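Long-range contacts in unsaturated glucuronyl hydrolase (Streptococcus agalactiae, PDB 2ZZR), which hydrolyses unsaturated hyaluronan, chondroitin and heparin disaccharides, releasing the 4,5-unsaturated uronic acid from them: residues L177-L182 with Q196-H201; S214-T219 with R246-G251; D285-W290 with R302-T307. All coordinates share one frame; numbering follows the deposited sequence.

In the fold
All three contacts are largely buried and lie within the glycosyl hydrolase family 88 region of an alpha-barrel enzyme. Contact 1 joins two helical segments mainly through aliphatic side chains, with one imidazole, whereas contact 2 lays a loop against helix 245-262 with a small interface, and contact 3 ties a loop to the start of helix 304-318 by a salt bridge, hydroxyls and a stacked guanidinium. Contacts 1 and 3 sit on opposite sides of the chain's centre, about 27 Å apart between centres. Contact 2 touches both: L177 CD2 packs at 3.6 Å from W250 O, and R246 NH1 forms a salt bridge with D303 OD1 at 3.0 Å, linking a likely substrate-binding arginine to contact 3.

Contact 1 (L177-L182 with Q196-H201); sequences LNIQLL and QVAVNH
I179 and L182 face V197, A198 and H201 of helix 192-209 in a buried, mainly aliphatic joint. The aliphatic part centres on A198, whose methyl fits against both larger residues, into the notch they form, with A198 CB 4.1 Å from I179 CB and 4.0 Å from L182 CB. So small a side chain lets the backbones come close, the CA atoms of I179 and A198 being 5.3 Å apart. Farther along, L182 sends CD1 to V197 CG1 at 3.6 Å, the two side chains passing at a slant.

Contacts with polar groups fall to the two branches of I179. Its CG1 sits between the backbone N and the carbonyl carbon (chi1 65°), and from there CD1 reaches the carbonyl O of A198 at 3.4 Å. The other branch, CG2, meets the imidazole of H201 obliquely, 3.6 Å from CD2. H201 extends toward it with CG anti to the backbone N (chi1 -180°), and a hydrogen bond between its ND1 and I157 N limits how the ring can turn.

I157 also touches I179, L182 and V197. Next to I179, N178 bonds through ND2 to the carbonyl O of D174, the likely proton donor. Helices 180-189 and 192-209, joined by a short turn, form a helical hairpin within the alpha/alpha barrel of family 88 hydrolases.

Contact 2 (S214-T219 with R246-G251); sequences SSAFHT and RGQAWG
A216 and Q248 bring the loop S214-T219 against helix 245-262, their CA atoms 5.6 Å apart. The tight part is short. The A216 methyl points at the helix and settles 4.0 Å from the carbonyl O of G247, a residue with no side chain to hold the loop off. Beside it, Q248 leaves the helix with CG anti to the backbone N (chi1 -163°) and bends at its second torsion (chi2 66°), which lays the carboxamide along the backbone of S214-A216. Its CD comes to 3.7 Å from S214 O. M274, Y277 and F278 of helix 265-280 also touch Q248.

Beyond A216 the packing slackens: the partly exposed F217 turns its side chain away, and the chain draws off from the helix toward strand 219-222, at whose start H218 and T219 both face V233 in a classic beta bulge. R246 and W250 likewise stand clear of the loop. R246 CG lies 3.5 Å above the W250 ring plane, offset toward the rim, and the guanidinium is held by a salt bridge to D303 and by the carbonyl oxygens of V362 and Y363. The loop thus packs on the helix carrying R246 and W250, probable substrate-binding residues in this alpha-barrel's active site.

Contact 3 (D285-W290 with R302-T307); sequences DKVSYW and RDTSAT. With SO4 (sulfate ion), chain C; SO4 (sulfate ion), chain D.
Y289 and R302 pair their backbones in a single beta bridge, their CA atoms 3.9 Å apart, and D303 N donates to S288 O at 3.0 Å. The bridge lies just before helix 304-318, for which D303 is the N-cap; its OD2 takes a weak capping bond from S305 N and a shorter one from S305 OG. R302 bends at chi2 (-52°) and lays its guanidinium flat on one face of the Y289 ring, planes 21° apart, in a cation-pi stack offset toward the hydroxyl end, with NE nearest CZ. R302 CD sits over the ring centre, 3.6 Å above it, as a CH-pi contact. At the far ring edge, Y289 OH donates to a sulfate. Toward the helix, the hydroxyls of S288 and T307 share a hydrogen bond, OG to OG1, of 2.7 Å. V287 CG1 packs on T304 CG2, while a water joins W290 O to D303 OD1. D285, whose OD2 bonds to Y346 OH, meets the guanidinium tip to tip in a salt bridge. Its OD1 closes an Asx turn and has two donors on opposite faces of the carboxylate plane: V287 N at 3.1 Å, and R302 NH1 at 2.7 Å on the syn side.

Contact 1 (L177-L182 with Q196-H201)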
ATOM      1  N   LEU A 177      -1.879  -4.397   4.828  1.00 13.72           N
ATOM      2  CA  LEU A 177      -2.130  -2.946   4.909  1.00 13.62           C
ATOM      3  C   LEU A 177      -3.453  -2.628   5.594  1.00 13.79           C
ATOM      4  O   LEU A 177      -3.644  -1.520   6.115  1.00 14.44           O
ATOM      5  CB  LEU A 177      -2.120  -2.310   3.515  1.00 13.73           C
ATOM      6  CG  LEU A 177      -0.812  -1.818   2.885  1.00 15.73           C
ATOM      7  CD1 LEU A 177      -0.369  -0.497   3.498  1.00 16.28           C
ATOM      8  CD2 LEU A 177       0.300  -2.878   2.937  1.00 15.56           C
ATOM      9  N   ASN A 178      -4.368  -3.597   5.580  1.00 13.13           N
ATOM     10  CA  ASN A 178      -5.717  -3.393   6.100  1.00 13.01           C
ATOM     11  C   ASN A 178      -5.873  -3.667   7.597  1.00 12.70           C
ATOM     12  O   ASN A 178      -6.819  -3.195   8.225  1.00 12.98           O
ATOM     13  CB  ASN A 178      -6.716  -4.193   5.261  1.00 12.89           C
ATOM     14  CG  ASN A 178      -6.897  -3.596   3.880  1.00 13.13           C
ATOM     15  OD1 ASN A 178      -7.701  -2.689   3.691  1.00 12.86           O
ATOM     16  ND2 ASN A 178      -6.128  -4.084   2.910  1.00 13.89           N
ATOM     17  N   ILE A 179      -4.924  -4.396   8.180  1.00 12.42           N
ATOM     18  CA  ILE A 179      -4.958  -4.644   9.627  1.00 12.43           C
ATOM     19  C   ILE A 179      -4.498  -3.416  10.436  1.00 12.12           C
ATOM     20  O   ILE A 179      -4.659  -3.370  11.652  1.00 12.69           O
ATOM     21  CB  ILE A 179      -4.158  -5.914  10.052  1.00 12.62           C
ATOM     22  CG1 ILE A 179      -2.656  -5.758   9.781  1.00 12.38           C
ATOM     23  CG2 ILE A 179      -4.730  -7.160   9.360  1.00 12.92           C
ATOM     24  CD1 ILE A 179      -1.778  -6.899  10.348  1.00 12.64           C
ATOM     25  N   GLN A 180      -3.938  -2.420   9.761  1.00 12.45           N
ATOM     26  CA  GLN A 180      -3.526  -1.196  10.457  1.00 12.33           C
ATOM     27  C   GLN A 180      -4.753  -0.518  11.066  1.00 12.87           C
ATOM     28  O   GLN A 180      -4.697   0.024  12.180  1.00 13.02           O
ATOM     29  CB  GLN A 180      -2.751  -0.256   9.524  1.00 12.44           C
ATOM     30  CG  GLN A 180      -1.543  -0.919   8.817  1.00 13.19           C
ATOM     31  CD  GLN A 180      -0.684  -1.801   9.729  1.00 14.04           C
ATOM     32  OE1 GLN A 180      -0.372  -2.947   9.392  1.00 16.39           O
ATOM     33  NE2 GLN A 180      -0.289  -1.267  10.872  1.00 10.85           N
ATOM     34  N   LEU A 181      -5.867  -0.606  10.343  1.00 12.52           N
ATOM     35  CA  LEU A 181      -7.173  -0.145  10.816  1.00 13.13           C
ATOM     36  C   LEU A 181      -7.528  -0.775  12.159  1.00 13.24           C
ATOM     37  O   LEU A 181      -8.070  -0.110  13.048  1.00 13.48           O
ATOM     38  CB  LEU A 181      -8.245  -0.482   9.763  1.00 12.68           C
ATOM     39  CG  LEU A 181      -9.729  -0.292  10.091  1.00 12.59           C
ATOM     40  CD1 LEU A 181     -10.017   1.173  10.416  1.00 13.40           C
ATOM     41  CD2 LEU A 181     -10.572  -0.767   8.921  1.00 13.25           C
ATOM     42  N   LEU A 182      -7.207  -2.061  12.308  1.00 13.84           N
ATOM     43  CA  LEU A 182      -7.496  -2.784  13.546  1.00 14.23           C
ATOM     44  C   LEU A 182      -6.594  -2.358  14.703  1.00 14.64           C
ATOM     45  O   LEU A 182      -7.060  -2.252  15.839  1.00 14.80           O
ATOM     46  CB  LEU A 182      -7.433  -4.295  13.328  1.00 14.30           C
ATOM     47  CG  LEU A 182      -8.379  -4.815  12.246  1.00 14.85           C
ATOM     48  CD1 LEU A 182      -8.248  -6.322  12.134  1.00 16.37           C
ATOM     49  CD2 LEU A 182      -9.834  -4.415  12.528  1.00 16.24           C
ATOM     50  N   GLN A 196      -5.731  -8.608  18.805  1.00 18.86           N
ATOM     51  CA  GLN A 196      -5.582 -10.057  18.658  1.00 19.45           C
ATOM     52  C   GLN A 196      -5.775 -10.512  17.216  1.00 18.24           C
ATOM     53  O   GLN A 196      -4.981 -11.294  16.705  1.00 18.14           O
ATOM     54  CB  GLN A 196      -6.536 -10.803  19.595  1.00 19.63           C
ATOM     55  CG  GLN A 196      -6.132 -10.696  21.058  1.00 22.13           C
ATOM     56  CD  GLN A 196      -7.219 -11.128  22.036  1.00 22.45           C
ATOM     57  OE1 GLN A 196      -8.410 -11.189  21.701  1.00 27.51           O
ATOM     58  NE2 GLN A 196      -6.808 -11.413  23.268  1.00 25.68           N
ATOM     59  N   VAL A 197      -6.822 -10.013  16.566  1.00 17.57           N
ATOM     60  CA  VAL A 197      -7.083 -10.330  15.158  1.00 16.63           C
ATOM     61  C   VAL A 197      -5.947  -9.831  14.257  1.00 16.21           C
ATOM     62  O   VAL A 197      -5.465 -10.571  13.390  1.00 16.04           O
ATOM     63  CB  VAL A 197      -8.447  -9.768  14.700  1.00 16.83           C
ATOM     64  CG1 VAL A 197      -8.574  -9.784  13.178  1.00 17.04           C
ATOM     65  CG2 VAL A 197      -9.575 -10.559  15.330  1.00 16.14           C
ATOM     66  N   ALA A 198      -5.510  -8.589  14.474  1.00 15.61           N
ATOM     67  CA  ALA A 198      -4.411  -8.018  13.690  1.00 15.08           C
ATOM     68  C   ALA A 198      -3.128  -8.842  13.828  1.00 14.79           C
ATOM     69  O   ALA A 198      -2.470  -9.179  12.835  1.00 14.09           O
ATOM     70  CB  ALA A 198      -4.172  -6.559  14.084  1.00 15.56           C
ATOM     71  N   VAL A 199      -2.781  -9.175  15.065  1.00 14.68           N
ATOM     72  CA  VAL A 199      -1.565  -9.935  15.336  1.00 14.90           C
ATOM     73  C   VAL A 199      -1.639 -11.341  14.731  1.00 14.80           C
ATOM     74  O   VAL A 199      -0.701 -11.772  14.049  1.00 14.77           O
ATOM     75  CB  VAL A 199      -1.278  -9.987  16.853  1.00 14.60           C
ATOM     76  CG1 VAL A 199      -0.157 -10.973  17.160  1.00 15.38           C
ATOM     77  CG2 VAL A 199      -0.931  -8.595  17.352  1.00 15.19           C
ATOM     78  N   ASN A 200      -2.753 -12.036  14.972  1.00 15.36           N
ATOM     79  CA  ASN A 200      -2.958 -13.384  14.428  1.00 15.44           C
ATOM     80  C   ASN A 200      -2.877 -13.374  12.919  1.00 14.99           C
ATOM     81  O   ASN A 200      -2.214 -14.229  12.320  1.00 14.77           O
ATOM     82  CB  ASN A 200      -4.303 -13.969  14.861  1.00 16.23           C
ATOM     83  CG  ASN A 200      -4.326 -14.374  16.321  1.00 17.12           C
ATOM     84  OD1 ASN A 200      -3.301 -14.341  17.001  1.00 19.69           O
ATOM     85  ND2 ASN A 200      -5.502 -14.754  16.813  1.00 18.60           N
ATOM     86  N   HIS A 201      -3.552 -12.399  12.312  1.00 14.58           N
ATOM     87  CA  HIS A 201      -3.521 -12.254  10.857  1.00 13.70           C
ATOM     88  C   HIS A 201      -2.113 -11.991  10.361  1.00 13.22           C
ATOM     89  O   HIS A 201      -1.700 -12.542   9.341  1.00 12.73           O
ATOM     90  CB  HIS A 201      -4.449 -11.150  10.353  1.00 13.72           C
ATOM     91  CG  HIS A 201      -4.418 -11.012   8.865  1.00 13.90           C
ATOM     92  ND1 HIS A 201      -5.294 -11.688   8.044  1.00 15.36           N
ATOM     93  CD2 HIS A 201      -3.574 -10.340   8.047  1.00 14.17           C
ATOM     94  CE1 HIS A 201      -5.013 -11.413   6.783  1.00 14.73           C
ATOM     95  NE2 HIS A 201      -3.970 -10.600   6.757  1.00 15.02           N
TER

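Contact 2 (S214-T219 with R246-G251)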
ATOM      1  N   SER A 214      11.827 -15.594   0.412  1.00 18.17           N
ATOM      2  CA  SER A 214      11.449 -14.189   0.634  1.00 18.06           C
ATOM      3  C   SER A 214      10.541 -13.585  -0.445  1.00 18.37           C
ATOM      4  O   SER A 214      10.168 -12.416  -0.359  1.00 17.95           O
ATOM      5  CB  SER A 214      12.674 -13.298   0.894  1.00 18.09           C
ATOM      6  OG  SER A 214      13.142 -13.477   2.225  1.00 18.52           O
ATOM      7  N   SER A 215      10.177 -14.376  -1.456  1.00 18.25           N
ATOM      8  CA  SER A 215       9.171 -13.928  -2.417  1.00 18.41           C
ATOM      9  C   SER A 215       7.775 -14.037  -1.795  1.00 18.70           C
ATOM     10  O   SER A 215       7.609 -14.585  -0.702  1.00 19.18           O
ATOM     11  CB  SER A 215       9.262 -14.725  -3.723  1.00 18.22           C
ATOM     12  OG  SER A 215       8.781 -16.041  -3.541  1.00 17.71           O
ATOM     13  N   ALA A 216       6.768 -13.515  -2.487  1.00 19.05           N
ATOM     14  CA  ALA A 216       5.419 -13.474  -1.941  1.00 19.47           C
ATOM     15  C   ALA A 216       4.425 -14.207  -2.824  1.00 19.62           C
ATOM     16  O   ALA A 216       4.438 -14.040  -4.045  1.00 19.93           O
ATOM     17  CB  ALA A 216       4.976 -12.023  -1.758  1.00 19.25           C
ATOM     18  N   PHE A 217       3.579 -15.021  -2.194  1.00 20.01           N
ATOM     19  CA  PHE A 217       2.322 -15.455  -2.799  1.00 20.09           C
ATOM     20  C   PHE A 217       1.359 -14.269  -2.786  1.00 20.01           C
ATOM     21  O   PHE A 217       1.513 -13.337  -1.995  1.00 20.05           O
ATOM     22  CB  PHE A 217       1.677 -16.585  -1.996  1.00 20.43           C
ATOM     23  CG  PHE A 217       2.333 -17.924  -2.159  1.00 21.39           C
ATOM     24  CD1 PHE A 217       2.852 -18.589  -1.053  1.00 21.82           C
ATOM     25  CD2 PHE A 217       2.408 -18.541  -3.409  1.00 22.61           C
ATOM     26  CE1 PHE A 217       3.447 -19.846  -1.187  1.00 22.90           C
ATOM     27  CE2 PHE A 217       3.008 -19.789  -3.553  1.00 22.31           C
ATOM     28  CZ  PHE A 217       3.519 -20.444  -2.438  1.00 22.45           C
ATOM     29  N   HIS A 218       0.359 -14.312  -3.657  1.00 19.71           N
ATOM     30  CA  HIS A 218      -0.744 -13.358  -3.608  1.00 19.62           C
ATOM     31  C   HIS A 218      -1.759 -13.832  -2.576  1.00 19.05           C
ATOM     32  O   HIS A 218      -2.207 -13.061  -1.722  1.00 18.73           O
ATOM     33  CB  HIS A 218      -1.390 -13.241  -5.000  1.00 20.00           C
ATOM     34  CG  HIS A 218      -2.706 -12.523  -5.010  1.00 21.02           C
ATOM     35  ND1 HIS A 218      -2.832 -11.199  -5.368  1.00 22.66           N
ATOM     36  CD2 HIS A 218      -3.957 -12.955  -4.729  1.00 21.86           C
ATOM     37  CE1 HIS A 218      -4.100 -10.841  -5.291  1.00 22.34           C
ATOM     38  NE2 HIS A 218      -4.806 -11.890  -4.910  1.00 23.16           N
ATOM     39  N   THR A 219      -2.093 -15.118  -2.665  1.00 18.37           N
ATOM     40  CA  THR A 219      -3.162 -15.735  -1.895  1.00 18.08           C
ATOM     41  C   THR A 219      -2.622 -16.938  -1.126  1.00 17.78           C
ATOM     42  O   THR A 219      -1.722 -17.636  -1.608  1.00 17.95           O
ATOM     43  CB  THR A 219      -4.296 -16.206  -2.855  1.00 18.23           C
ATOM     44  OG1 THR A 219      -4.925 -15.069  -3.455  1.00 18.49           O
ATOM     45  CG2 THR A 219      -5.358 -17.013  -2.131  1.00 17.97           C
ATOM     46  N   ARG A 246       3.859  -5.912  -7.172  1.00 14.75           N
ATOM     47  CA  ARG A 246       3.106  -5.227  -6.121  1.00 14.33           C
ATOM     48  C   ARG A 246       2.884  -6.085  -4.871  1.00 14.04           C
ATOM     49  O   ARG A 246       2.890  -5.568  -3.752  1.00 14.11           O
ATOM     50  CB  ARG A 246       1.797  -4.629  -6.645  1.00 14.38           C
ATOM     51  CG  ARG A 246       1.134  -3.713  -5.611  1.00 13.71           C
ATOM     52  CD  ARG A 246       0.112  -2.780  -6.230  1.00 14.00           C
ATOM     53  NE  ARG A 246      -1.019  -3.504  -6.822  1.00 14.54           N
ATOM     54  CZ  ARG A 246      -1.228  -3.643  -8.130  1.00 14.51           C
ATOM     55  NH1 ARG A 246      -0.383  -3.116  -9.004  1.00 13.85           N
ATOM     56  NH2 ARG A 246      -2.295  -4.306  -8.567  1.00 15.84           N
ATOM     57  N   GLY A 247       2.724  -7.394  -5.054  1.00 13.80           N
ATOM     58  CA  GLY A 247       2.601  -8.310  -3.921  1.00 13.79           C
ATOM     59  C   GLY A 247       3.815  -8.241  -3.014  1.00 13.57           C
ATOM     60  O   GLY A 247       3.681  -8.213  -1.789  1.00 13.68           O
ATOM     61  N   GLN A 248       4.994  -8.206  -3.629  1.00 13.91           N
ATOM     62  CA  GLN A 248       6.254  -8.035  -2.909  1.00 13.97           C
ATOM     63  C   GLN A 248       6.232  -6.719  -2.124  1.00 13.83           C
ATOM     64  O   GLN A 248       6.602  -6.683  -0.950  1.00 14.04           O
ATOM     65  CB  GLN A 248       7.436  -8.077  -3.885  1.00 13.89           C
ATOM     66  CG  GLN A 248       8.804  -8.312  -3.240  1.00 13.97           C
ATOM     67  CD  GLN A 248       8.954  -9.697  -2.589  1.00 13.19           C
ATOM     68  OE1 GLN A 248       9.801  -9.889  -1.712  1.00 15.26           O
ATOM     69  NE2 GLN A 248       8.153 -10.660  -3.026  1.00 10.76           N
ATOM     70  N   ALA A 249       5.778  -5.652  -2.780  1.00 13.97           N
ATOM     71  CA  ALA A 249       5.691  -4.329  -2.153  1.00 13.45           C
ATOM     72  C   ALA A 249       4.698  -4.260  -0.993  1.00 13.19           C
ATOM     73  O   ALA A 249       4.952  -3.562  -0.014  1.00 12.82           O
ATOM     74  CB  ALA A 249       5.376  -3.260  -3.190  1.00 13.84           C
ATOM     75  N   TRP A 250       3.577  -4.977  -1.088  1.00 12.70           N
ATOM     76  CA  TRP A 250       2.637  -5.026   0.036  1.00 12.92           C
ATOM     77  C   TRP A 250       3.323  -5.591   1.281  1.00 12.70           C
ATOM     78  O   TRP A 250       3.056  -5.144   2.389  1.00 12.48           O
ATOM     79  CB  TRP A 250       1.407  -5.879  -0.282  1.00 13.31           C
ATOM     80  CG  TRP A 250       0.443  -5.329  -1.314  1.00 13.48           C
ATOM     81  CD1 TRP A 250      -0.160  -6.042  -2.314  1.00 14.41           C
ATOM     82  CD2 TRP A 250      -0.048  -3.976  -1.435  1.00 14.37           C
ATOM     83  NE1 TRP A 250      -0.985  -5.227  -3.051  1.00 14.33           N
ATOM     84  CE2 TRP A 250      -0.937  -3.955  -2.536  1.00 15.36           C
ATOM     85  CE3 TRP A 250       0.185  -2.784  -0.731  1.00 13.91           C
ATOM     86  CZ2 TRP A 250      -1.602  -2.786  -2.953  1.00 14.87           C
ATOM     87  CZ3 TRP A 250      -0.482  -1.615  -1.143  1.00 14.42           C
ATOM     88  CH2 TRP A 250      -1.362  -1.629  -2.248  1.00 14.10           C
ATOM     89  N   GLY A 251       4.202  -6.576   1.088  1.00 12.48           N
ATOM     90  CA  GLY A 251       5.001  -7.117   2.183  1.00 12.23           C
ATOM     91  C   GLY A 251       5.986  -6.085   2.715  1.00 11.98           C
ATOM     92  O   GLY A 251       6.075  -5.868   3.930  1.00 12.25           O
TER

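Contact 3 (D285-W290 with R302-T307)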
ATOM      1  N   ASP A 285      16.908   1.647 -13.978  1.00 22.18           N
ATOM      2  CA  ASP A 285      16.351   2.879 -13.409  1.00 21.63           C
ATOM      3  C   ASP A 285      15.692   2.676 -12.032  1.00 21.02           C
ATOM      4  O   ASP A 285      15.065   3.590 -11.501  1.00 21.16           O
ATOM      5  CB  ASP A 285      15.409   3.592 -14.404  1.00 21.66           C
ATOM      6  CG  ASP A 285      14.056   2.898 -14.570  1.00 22.11           C
ATOM      7  OD1 ASP A 285      13.799   1.857 -13.928  1.00 22.32           O
ATOM      8  OD2 ASP A 285      13.233   3.417 -15.359  1.00 21.71           O
ATOM      9  N   LYS A 286      15.845   1.474 -11.478  1.00 20.76           N
ATOM     10  CA  LYS A 286      15.364   1.120 -10.128  1.00 20.06           C
ATOM     11  C   LYS A 286      13.839   1.193  -9.951  1.00 19.57           C
ATOM     12  O   LYS A 286      13.341   1.338  -8.829  1.00 19.13           O
ATOM     13  CB  LYS A 286      16.083   1.942  -9.039  1.00 20.59           C
ATOM     14  CG  LYS A 286      17.602   2.086  -9.215  1.00 21.18           C
ATOM     15  CD  LYS A 286      18.328   0.746  -9.294  1.00 23.31           C
ATOM     16  CE  LYS A 286      19.848   0.933  -9.253  1.00 23.37           C
ATOM     17  NZ  LYS A 286      20.385   1.663 -10.447  1.00 26.13           N
ATOM     18  N   VAL A 287      13.103   1.082 -11.057  1.00 18.72           N
ATOM     19  CA  VAL A 287      11.643   1.063 -11.008  1.00 18.14           C
ATOM     20  C   VAL A 287      11.140  -0.298 -11.479  1.00 17.99           C
ATOM     21  O   VAL A 287      11.337  -0.681 -12.629  1.00 17.58           O
ATOM     22  CB  VAL A 287      11.004   2.231 -11.818  1.00 18.36           C
ATOM     23  CG1 VAL A 287       9.492   2.071 -11.906  1.00 18.04           C
ATOM     24  CG2 VAL A 287      11.357   3.570 -11.181  1.00 18.74           C
ATOM     25  N   SER A 288      10.493  -1.017 -10.567  1.00 17.59           N
ATOM     26  CA  SER A 288      10.051  -2.387 -10.800  1.00 17.62           C
ATOM     27  C   SER A 288       9.238  -2.544 -12.079  1.00 17.99           C
ATOM     28  O   SER A 288       8.327  -1.760 -12.345  1.00 17.86           O
ATOM     29  CB  SER A 288       9.199  -2.858  -9.624  1.00 17.66           C
ATOM     30  OG  SER A 288       8.070  -2.016  -9.461  1.00 16.21           O
ATOM     31  N   TYR A 289       9.584  -3.564 -12.863  1.00 18.38           N
ATOM     32  CA  TYR A 289       8.686  -4.063 -13.900  1.00 18.96           C
ATOM     33  C   TYR A 289       7.485  -4.665 -13.179  1.00 18.73           C
ATOM     34  O   TYR A 289       7.561  -4.959 -11.982  1.00 18.90           O
ATOM     35  CB  TYR A 289       9.400  -5.091 -14.792  1.00 19.22           C
ATOM     36  CG  TYR A 289      10.244  -4.450 -15.872  1.00 20.44           C
ATOM     37  CD1 TYR A 289       9.775  -4.358 -17.188  1.00 21.26           C
ATOM     38  CD2 TYR A 289      11.501  -3.919 -15.584  1.00 20.93           C
ATOM     39  CE1 TYR A 289      10.544  -3.758 -18.185  1.00 20.96           C
ATOM     40  CE2 TYR A 289      12.273  -3.309 -16.576  1.00 21.36           C
ATOM     41  CZ  TYR A 289      11.789  -3.246 -17.878  1.00 21.04           C
ATOM     42  OH  TYR A 289      12.547  -2.648 -18.866  1.00 21.57           O
ATOM     43  N   TRP A 290       6.372  -4.830 -13.886  1.00 18.71           N
ATOM     44  CA  TRP A 290       5.131  -5.265 -13.242  1.00 18.52           C
ATOM     45  C   TRP A 290       5.267  -6.649 -12.606  1.00 18.45           C
ATOM     46  O   TRP A 290       4.598  -6.975 -11.618  1.00 18.28           O
ATOM     47  CB  TRP A 290       3.966  -5.206 -14.232  1.00 18.86           C
ATOM     48  CG  TRP A 290       3.988  -6.280 -15.271  1.00 19.02           C
ATOM     49  CD1 TRP A 290       4.625  -6.245 -16.481  1.00 19.56           C
ATOM     50  CD2 TRP A 290       3.334  -7.549 -15.195  1.00 18.86           C
ATOM     51  NE1 TRP A 290       4.407  -7.422 -17.165  1.00 19.38           N
ATOM     52  CE2 TRP A 290       3.616  -8.237 -16.397  1.00 19.48           C
ATOM     53  CE3 TRP A 290       2.531  -8.172 -14.230  1.00 18.81           C
ATOM     54  CZ2 TRP A 290       3.131  -9.519 -16.652  1.00 19.35           C
ATOM     55  CZ3 TRP A 290       2.052  -9.446 -14.482  1.00 19.38           C
ATOM     56  CH2 TRP A 290       2.348 -10.104 -15.689  1.00 19.46           C
ATOM     57  N   ARG A 302       6.186  -1.312 -16.827  1.00 20.09           N
ATOM     58  CA  ARG A 302       6.561  -1.181 -15.423  1.00 18.77           C
ATOM     59  C   ARG A 302       5.309  -1.227 -14.572  1.00 18.13           C
ATOM     60  O   ARG A 302       4.194  -1.086 -15.084  1.00 17.93           O
ATOM     61  CB  ARG A 302       7.285   0.148 -15.174  1.00 18.74           C
ATOM     62  CG  ARG A 302       8.450   0.447 -16.108  1.00 18.89           C
ATOM     63  CD  ARG A 302       9.441  -0.708 -16.172  1.00 19.92           C
ATOM     64  NE  ARG A 302      10.592  -0.384 -17.008  1.00 21.91           N
ATOM     65  CZ  ARG A 302      11.733   0.140 -16.561  1.00 22.89           C
ATOM     66  NH1 ARG A 302      11.899   0.406 -15.267  1.00 22.66           N
ATOM     67  NH2 ARG A 302      12.716   0.396 -17.413  1.00 22.61           N
ATOM     68  N   ASP A 303       5.486  -1.461 -13.272  1.00 17.02           N
ATOM     69  CA  ASP A 303       4.442  -1.139 -12.318  1.00 16.17           C
ATOM     70  C   ASP A 303       5.018  -0.172 -11.296  1.00 16.13           C
ATOM     71  O   ASP A 303       5.578  -0.589 -10.279  1.00 15.93           O
ATOM     72  CB  ASP A 303       3.857  -2.366 -11.622  1.00 15.89           C
ATOM     73  CG  ASP A 303       2.761  -1.993 -10.625  1.00 15.06           C
ATOM     74  OD1 ASP A 303       2.515  -2.774  -9.689  1.00 14.03           O
ATOM     75  OD2 ASP A 303       2.167  -0.897 -10.768  1.00 15.17           O
ATOM     76  N   THR A 304       4.862   1.119 -11.579  1.00 15.59           N
ATOM     77  CA  THR A 304       5.373   2.174 -10.707  1.00 15.43           C
ATOM     78  C   THR A 304       4.707   2.147  -9.333  1.00 14.94           C
ATOM     79  O   THR A 304       5.317   2.569  -8.348  1.00 14.57           O
ATOM     80  CB  THR A 304       5.183   3.564 -11.329  1.00 15.55           C
ATOM     81  OG1 THR A 304       3.817   3.726 -11.725  1.00 15.40           O
ATOM     82  CG2 THR A 304       6.085   3.739 -12.542  1.00 16.09           C
ATOM     83  N   SER A 305       3.469   1.650  -9.255  1.00 14.36           N
ATOM     84  CA  SER A 305       2.760   1.620  -7.965  1.00 14.11           C
ATOM     85  C   SER A 305       3.460   0.701  -6.964  1.00 14.24           C
ATOM     86  O   SER A 305       3.437   0.962  -5.766  1.00 13.87           O
ATOM     87  CB  SER A 305       1.278   1.247  -8.113  1.00 14.27           C
ATOM     88  OG  SER A 305       1.088  -0.133  -8.396  1.00 13.65           O
ATOM     89  N   ALA A 306       4.085  -0.364  -7.468  1.00 13.82           N
ATOM     90  CA  ALA A 306       4.843  -1.290  -6.621  1.00 14.07           C
ATOM     91  C   ALA A 306       6.061  -0.580  -6.045  1.00 13.88           C
ATOM     92  O   ALA A 306       6.385  -0.729  -4.867  1.00 14.29           O
ATOM     93  CB  ALA A 306       5.268  -2.517  -7.417  1.00 14.00           C
ATOM     94  N   THR A 307       6.722   0.211  -6.885  1.00 13.58           N
ATOM     95  CA  THR A 307       7.915   0.941  -6.476  1.00 13.25           C
ATOM     96  C   THR A 307       7.564   2.067  -5.484  1.00 13.00           C
ATOM     97  O   THR A 307       8.258   2.237  -4.472  1.00 12.88           O
ATOM     98  CB  THR A 307       8.710   1.428  -7.717  1.00 13.18           C
ATOM     99  OG1 THR A 307       9.181   0.277  -8.437  1.00 13.74           O
ATOM    100  CG2 THR A 307       9.919   2.268  -7.308  1.00 13.75           C
TER
HETATM  101  S   SO4 C 402      12.289  -2.201 -22.241  1.00 35.98           S
HETATM  102  O1  SO4 C 402      13.694  -2.016 -21.898  1.00 35.27           O
HETATM  103  O2  SO4 C 402      11.679  -3.178 -21.347  1.00 36.11           O
HETATM  104  O3  SO4 C 402      11.572  -0.938 -22.131  1.00 35.92           O
HETATM  105  O4  SO4 C 402      12.189  -2.697 -23.612  1.00 36.86           O
HETATM  106  S   SO4 D 403      22.273  -1.160 -12.217  1.00 50.86           S
HETATM  107  O1  SO4 D 403      23.293  -1.864 -11.443  1.00 51.07           O
HETATM  108  O2  SO4 D 403      21.046  -1.029 -11.438  1.00 51.37           O
HETATM  109  O3  SO4 D 403      22.756   0.174 -12.568  1.00 51.29           O
HETATM  110  O4  SO4 D 403      21.975  -1.921 -13.428  1.00 51.37           O
HETATM  111  O   HOH W   1      15.610   0.730 -16.383  1.00 23.80           O
HETATM  112  O   HOH W   2       2.931  -5.417 -10.006  1.00 14.51           O